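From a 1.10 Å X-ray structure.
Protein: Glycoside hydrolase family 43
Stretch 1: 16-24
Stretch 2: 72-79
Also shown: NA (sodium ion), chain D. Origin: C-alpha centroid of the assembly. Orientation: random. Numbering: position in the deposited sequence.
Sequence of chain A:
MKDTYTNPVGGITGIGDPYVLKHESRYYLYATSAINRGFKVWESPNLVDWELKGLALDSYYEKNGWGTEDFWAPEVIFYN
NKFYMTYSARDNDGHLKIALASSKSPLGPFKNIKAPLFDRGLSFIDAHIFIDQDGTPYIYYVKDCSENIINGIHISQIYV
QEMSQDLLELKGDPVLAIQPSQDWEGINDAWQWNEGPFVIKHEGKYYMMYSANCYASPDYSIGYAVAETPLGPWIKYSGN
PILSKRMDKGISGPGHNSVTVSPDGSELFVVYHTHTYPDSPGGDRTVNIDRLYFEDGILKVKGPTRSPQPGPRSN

Stretch 1 (16-24) GDPYVLKHE
Stretch 2 72-79: WAPEVIFY

Two strands, 16-23 and 72-79, run parallel within one chain, their directions 4° apart and their axes 6.8 Å apart at closest approach. The register sets the CA of Asp 17 5.5 Å from the CA of Ala 73 and the CA of Tyr 19 5.8 Å from the CA of Glu 75; the strands then diverge, through Leu 21 CA to Val 76 CA at 6.7 Å, to His 23 CA and Phe 78 CA at 8.0 Å. Backbone angles are extended, except at Asp 17 (phi/psi 68/59) and Ala 73 (53/67), and beyond the strand at Glu 24 (48/50). No direct backbone hydrogen bond joins the strands; side chains and water span the gap. Contact between the stretches buries 475 Å², both sides summed. Asp 17, Tyr 19, Leu 21 and His 23 point toward the second strand, whereas Pro 18 and Val 20 point away. Phe 78 points toward the first strand, Ala 73 through Val 76 sideways and Ile 77 away.

The one direct hydrogen bond comes from buried Tyr 19, whose OH donates to Val 76 O at 2.9 Å. With chi1 t and chi2 -82°, its long side chain carries the hydroxyl to that carbonyl; the other stretch covers 98 Å² of the residue. Water adds a second polar link, donating to Asp 17 O and to Pro 74 O, each 2.8 Å from the water oxygen.

Apolar packing adds to these links. Glu 75 CB lies 3.8 Å from the centroid of the Tyr 19 ring, over its face, a CH-pi contact. Glu 75 (chi1 m, chi2 t) thus offers its aliphatic base to the ring while its carboxylate binds sodium, OE2 to NA 2.1 Å. Leu 21 (chi1 t, chi2 p) brings CD2 to 4.1 Å from CG1 of buried Val 76 (chi1 t); both branched, apolar side chains suit a contact without polar partners between their ends.

Aromatic rings bridge the wider end, their flat side chains reaching across the 8.0 Å between His 23 CA and Phe 78 CA. His 23 (chi1 -167°, chi2 -106°) turns its edge toward the face of Phe 78 (chi1 -176°, chi2 71°), with centroids 4.3 Å apart, planes at 50°, and His 23 NE2 3.5 Å from Phe 78 CE1.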

ATOM      1  N   GLY A  16       1.931  -8.138   6.092  1.00  8.28           N
ATOM      2  CA  GLY A  16       2.419  -6.794   5.861  1.00  8.35           C
ATOM      3  C   GLY A  16       1.512  -6.125   4.846  1.00  7.70           C
ATOM      4  O   GLY A  16       0.748  -6.789   4.154  1.00  8.32           O
ATOM      5  N   ASP A  17       1.588  -4.811   4.748  1.00  8.06           N
ATOM      6  CA  ASP A  17       1.107  -4.077   3.591  1.00  7.97           C
ATOM      7  C   ASP A  17      -0.423  -4.152   3.479  1.00  7.57           C
ATOM      8  O   ASP A  17      -0.975  -4.620   2.487  1.00  8.65           O
ATOM      9  CB  ASP A  17       1.803  -4.578   2.323  1.00  8.66           C
ATOM     10  CG  ASP A  17       3.308  -4.750   2.509  1.00  8.50           C
ATOM     11  OD1 ASP A  17       3.848  -5.778   2.029  1.00  9.88           O
ATOM     12  OD2 ASP A  17       3.938  -3.873   3.128  1.00  9.60           O
ATOM     13  N   PRO A  18      -1.128  -3.687   4.511  1.00  7.85           N
ATOM     14  CA  PRO A  18      -2.585  -3.859   4.525  1.00  8.36           C
ATOM     15  C   PRO A  18      -3.324  -2.889   3.615  1.00  8.17           C
ATOM     16  O   PRO A  18      -3.231  -1.681   3.802  1.00 10.28           O
ATOM     17  CB  PRO A  18      -2.938  -3.587   5.986  1.00  9.12           C
ATOM     18  CG  PRO A  18      -1.904  -2.619   6.440  1.00  8.90           C
ATOM     19  CD  PRO A  18      -0.644  -3.097   5.771  1.00  8.33           C
ATOM     20  N   TYR A  19      -4.090  -3.428   2.682  1.00  7.44           N
ATOM     21  CA  TYR A  19      -4.860  -2.615   1.755  1.00  7.38           C
ATOM     22  C   TYR A  19      -6.335  -2.868   2.012  1.00  7.37           C
ATOM     23  O   TYR A  19      -6.774  -4.001   1.905  1.00  7.95           O
ATOM     24  CB  TYR A  19      -4.508  -2.975   0.309  1.00  7.64           C
ATOM     25  CG  TYR A  19      -5.282  -2.124  -0.663  1.00  8.31           C
ATOM     26  CD1 TYR A  19      -6.578  -2.459  -0.998  1.00 10.36           C
ATOM     27  CD2 TYR A  19      -4.749  -0.976  -1.200  1.00  9.78           C
ATOM     28  CE1 TYR A  19      -7.323  -1.699  -1.850  1.00 12.54           C
ATOM     29  CE2 TYR A  19      -5.495  -0.198  -2.091  1.00 11.24           C
ATOM     30  CZ  TYR A  19      -6.786  -0.579  -2.399  1.00 12.93           C
ATOM     31  OH  TYR A  19      -7.572   0.145  -3.263  1.00 15.57           O
ATOM     32  N   VAL A  20      -7.104  -1.819   2.307  1.00  7.31           N
ATOM     33  CA  VAL A  20      -8.534  -1.954   2.533  1.00  7.85           C
ATOM     34  C   VAL A  20      -9.318  -1.271   1.442  1.00  8.51           C
ATOM     35  O   VAL A  20      -9.080  -0.103   1.137  1.00  9.73           O
ATOM     36  CB  VAL A  20      -8.962  -1.413   3.902  1.00  8.64           C
ATOM     37  CG1 VAL A  20     -10.482  -1.409   4.041  1.00  9.62           C
ATOM     38  CG2 VAL A  20      -8.314  -2.234   4.999  1.00  8.74           C
ATOM     39  N   LEU A  21     -10.278  -2.009   0.893  1.00  8.90           N
ATOM     40  CA  LEU A  21     -11.288  -1.463   0.000  1.00 10.75           C
ATOM     41  C   LEU A  21     -12.653  -1.552   0.659  1.00  9.82           C
ATOM     42  O   LEU A  21     -13.053  -2.587   1.167  1.00 10.00           O
ATOM     43  CB  LEU A  21     -11.323  -2.227  -1.319  1.00 13.89           C
ATOM     44  CG  LEU A  21     -12.311  -1.654  -2.342  1.00 16.03           C
ATOM     45  CD1 LEU A  21     -11.968  -0.203  -2.735  1.00 16.82           C
ATOM     46  CD2 LEU A  21     -12.363  -2.538  -3.563  1.00 16.99           C
ATOM     47  N   LYS A  22     -13.363  -0.434   0.661  1.00 10.26           N
ATOM     48  CA  LYS A  22     -14.771  -0.406   1.061  1.00 10.10           C
ATOM     49  C   LYS A  22     -15.647  -0.594  -0.165  1.00 10.71           C
ATOM     50  O   LYS A  22     -15.466   0.102  -1.158  1.00 11.48           O
ATOM     51  CB  LYS A  22     -15.106   0.920   1.741  1.00 10.12           C
ATOM     52  CG  LYS A  22     -16.496   0.926   2.358  1.00 11.22           C
ATOM     53  CD  LYS A  22     -16.843   2.240   3.003  1.00 12.54           C
ATOM     54  CE  LYS A  22     -18.211   2.168   3.632  1.00 13.90           C
ATOM     55  NZ  LYS A  22     -18.624   3.464   4.242  1.00 15.40           N
ATOM     56  N   HIS A  23     -16.575  -1.549  -0.095  1.00 10.94           N
ATOM     57  CA  HIS A  23     -17.513  -1.789  -1.184  1.00 11.71           C
ATOM     58  C   HIS A  23     -18.850  -2.242  -0.609  1.00 11.64           C
ATOM     59  O   HIS A  23     -18.903  -3.207   0.144  1.00 11.92           O
ATOM     60  CB  HIS A  23     -16.996  -2.859  -2.154  1.00 13.09           C
ATOM     61  CG  HIS A  23     -17.774  -2.911  -3.430  1.00 15.03           C
ATOM     62  ND1 HIS A  23     -18.679  -3.907  -3.730  1.00 17.00           N
ATOM     63  CD2 HIS A  23     -17.799  -2.053  -4.477  1.00 16.37           C
ATOM     64  CE1 HIS A  23     -19.208  -3.671  -4.919  1.00 16.53           C
ATOM     65  NE2 HIS A  23     -18.694  -2.550  -5.390  1.00 17.75           N
ATOM     66  N   GLU A  24     -19.928  -1.548  -0.976  1.00 13.16           N
ATOM     67  CA  GLU A  24     -21.290  -1.915  -0.575  1.00 15.01           C
ATOM     68  C   GLU A  24     -21.382  -2.212   0.924  1.00 14.63           C
ATOM     69  O   GLU A  24     -21.880  -3.243   1.353  1.00 15.30           O
ATOM     70  CB  GLU A  24     -21.823  -3.063  -1.450  1.00 16.95           C
ATOM     71  CG  GLU A  24     -21.943  -2.622  -2.914  1.00 19.84           C
ATOM     72  CD  GLU A  24     -22.623  -3.619  -3.833  1.00 22.52           C
ATOM     73  OE1 GLU A  24     -22.679  -4.821  -3.493  1.00 23.60           O
ATOM     74  OE2 GLU A  24     -23.085  -3.189  -4.915  1.00 23.58           O
ATOM     75  N   TRP A  72       3.730 -10.200  -2.904  1.00  7.00           N
ATOM     76  CA  TRP A  72       3.672  -9.036  -2.028  1.00  6.99           C
ATOM     77  C   TRP A  72       2.641  -8.007  -2.456  1.00  6.79           C
ATOM     78  O   TRP A  72       2.411  -7.773  -3.648  1.00  7.04           O
ATOM     79  CB  TRP A  72       5.023  -8.293  -1.970  1.00  7.47           C
ATOM     80  CG  TRP A  72       6.200  -9.086  -1.530  1.00  7.81           C
ATOM     81  CD1 TRP A  72       6.208 -10.256  -0.827  1.00  8.27           C
ATOM     82  CD2 TRP A  72       7.566  -8.765  -1.801  1.00  7.90           C
ATOM     83  NE1 TRP A  72       7.508 -10.687  -0.650  1.00  8.80           N
ATOM     84  CE2 TRP A  72       8.359  -9.791  -1.251  1.00  8.75           C
ATOM     85  CE3 TRP A  72       8.194  -7.711  -2.460  1.00  8.50           C
ATOM     86  CZ2 TRP A  72       9.752  -9.786  -1.339  1.00  9.64           C
ATOM     87  CZ3 TRP A  72       9.576  -7.715  -2.553  1.00  9.43           C
ATOM     88  CH2 TRP A  72      10.338  -8.746  -2.000  1.00  9.91           C
ATOM     89  N   ALA A  73       2.097  -7.350  -1.434  1.00  6.84           N
ATOM     90  CA  ALA A  73       1.436  -6.037  -1.498  1.00  7.22           C
ATOM     91  C   ALA A  73       0.324  -5.938  -2.540  1.00  7.29           C
ATOM     92  O   ALA A  73       0.415  -5.169  -3.503  1.00  9.16           O
ATOM     93  CB  ALA A  73       2.472  -4.924  -1.655  1.00  8.17           C
ATOM     94  N   PRO A  74      -0.759  -6.686  -2.311  1.00  6.74           N
ATOM     95  CA  PRO A  74      -1.912  -6.653  -3.204  1.00  6.71           C
ATOM     96  C   PRO A  74      -2.742  -5.397  -2.984  1.00  6.67           C
ATOM     97  O   PRO A  74      -2.879  -4.941  -1.846  1.00  7.43           O
ATOM     98  CB  PRO A  74      -2.704  -7.882  -2.768  1.00  7.62           C
ATOM     99  CG  PRO A  74      -2.450  -7.962  -1.303  1.00  7.41           C
ATOM    100  CD  PRO A  74      -0.992  -7.548  -1.143  1.00  7.28           C
ATOM    101  N   GLU A  75      -3.320  -4.867  -4.050  1.00  6.64           N
ATOM    102  CA  GLU A  75      -4.268  -3.764  -3.930  1.00  8.50           C
ATOM    103  C   GLU A  75      -5.418  -4.034  -4.871  1.00  9.72           C
ATOM    104  O   GLU A  75      -5.213  -4.555  -5.964  1.00 10.71           O
ATOM    105  CB  GLU A  75      -3.634  -2.440  -4.286  1.00  9.89           C
ATOM    106  CG  GLU A  75      -2.502  -2.032  -3.396  1.00 10.57           C
ATOM    107  CD  GLU A  75      -2.280  -0.507  -3.435  1.00 12.29           C
ATOM    108  OE1 GLU A  75      -3.055   0.216  -4.087  1.00 11.96           O
ATOM    109  OE2 GLU A  75      -1.324  -0.018  -2.821  1.00 13.15           O
ATOM    110  N   VAL A  76      -6.622  -3.674  -4.437  1.00 10.52           N
ATOM    111  CA  VAL A  76      -7.837  -3.967  -5.175  1.00 10.83           C
ATOM    112  C   VAL A  76      -8.698  -2.718  -5.354  1.00 11.28           C
ATOM    113  O   VAL A  76      -9.018  -2.043  -4.379  1.00 13.49           O
ATOM    114  CB  VAL A  76      -8.646  -5.058  -4.448  1.00 11.23           C
ATOM    115  CG1 VAL A  76      -9.931  -5.366  -5.187  1.00 11.56           C
ATOM    116  CG2 VAL A  76      -7.811  -6.324  -4.292  1.00 11.35           C
ATOM    117  N   ILE A  77      -9.061  -2.430  -6.603  1.00 10.27           N
ATOM    118  CA  ILE A  77      -9.985  -1.343  -6.920  1.00 10.45           C
ATOM    119  C   ILE A  77     -11.259  -1.893  -7.549  1.00  9.79           C
ATOM    120  O   ILE A  77     -11.262  -2.984  -8.102  1.00  9.22           O
ATOM    121  CB  ILE A  77      -9.359  -0.286  -7.873  1.00 10.94           C
ATOM    122  CG1 ILE A  77      -9.022  -0.877  -9.244  1.00 10.99           C
ATOM    123  CG2 ILE A  77      -8.126   0.321  -7.222  1.00 12.31           C
ATOM    124  CD1 ILE A  77      -8.566   0.149 -10.268  1.00 12.37           C
ATOM    125  N   PHE A  78     -12.336  -1.128  -7.429  1.00 10.80           N
ATOM    126  CA  PHE A  78     -13.579  -1.409  -8.134  1.00 11.35           C
ATOM    127  C   PHE A  78     -13.662  -0.437  -9.307  1.00 11.62           C
ATOM    128  O   PHE A  78     -13.765   0.774  -9.101  1.00 12.79           O
ATOM    129  CB  PHE A  78     -14.764  -1.248  -7.195  1.00 12.26           C
ATOM    130  CG  PHE A  78     -16.075  -1.603  -7.819  1.00 13.63           C
ATOM    131  CD1 PHE A  78     -16.387  -2.917  -8.093  1.00 14.58           C
ATOM    132  CD2 PHE A  78     -17.002  -0.620  -8.127  1.00 15.31           C
ATOM    133  CE1 PHE A  78     -17.596  -3.241  -8.662  1.00 16.23           C
ATOM    134  CE2 PHE A  78     -18.210  -0.948  -8.697  1.00 16.53           C
ATOM    135  CZ  PHE A  78     -18.499  -2.259  -8.963  1.00 16.86           C
ATOM    136  N   TYR A  79     -13.575  -0.971 -10.526  1.00 11.95           N
ATOM    137  CA  TYR A  79     -13.392  -0.169 -11.746  1.00 13.38           C
ATOM    138  C   TYR A  79     -14.093  -0.892 -12.857  1.00 14.80           C
ATOM    139  O   TYR A  79     -13.937  -2.095 -12.978  1.00 14.83           O
ATOM    140  CB  TYR A  79     -11.892  -0.048 -12.068  1.00 13.67           C
ATOM    141  CG  TYR A  79     -11.504   0.719 -13.329  1.00 13.77           C
ATOM    142  CD1 TYR A  79     -11.526   2.109 -13.354  1.00 13.84           C
ATOM    143  CD2 TYR A  79     -11.067   0.054 -14.468  1.00 14.42           C
ATOM    144  CE1 TYR A  79     -11.139   2.810 -14.479  1.00 14.18           C
ATOM    145  CE2 TYR A  79     -10.689   0.757 -15.606  1.00 14.44           C
ATOM    146  CZ  TYR A  79     -10.725   2.136 -15.603  1.00 14.45           C
ATOM    147  OH  TYR A  79     -10.336   2.858 -16.712  1.00 15.21           O
TER
HETATM  148 NA    NA D 402       0.228  -0.403  -1.479  1.00  9.85          NA
HETATM  149  O   HOH W   1      -0.816  -4.088  -0.213  1.00  9.22           O
HETATM  150  O   HOH W   2       0.866  -2.015  -2.909  1.00 14.02           O
HETATM  151  O   HOH W   3       0.595   1.496   0.260  1.00 23.16           O
HETATM  152  O   HOH W   4      -1.242  -1.430  -0.278  1.00 14.02           O
HETATM  153  O   HOH W   5       1.733   0.731  -2.922  1.00 11.21           O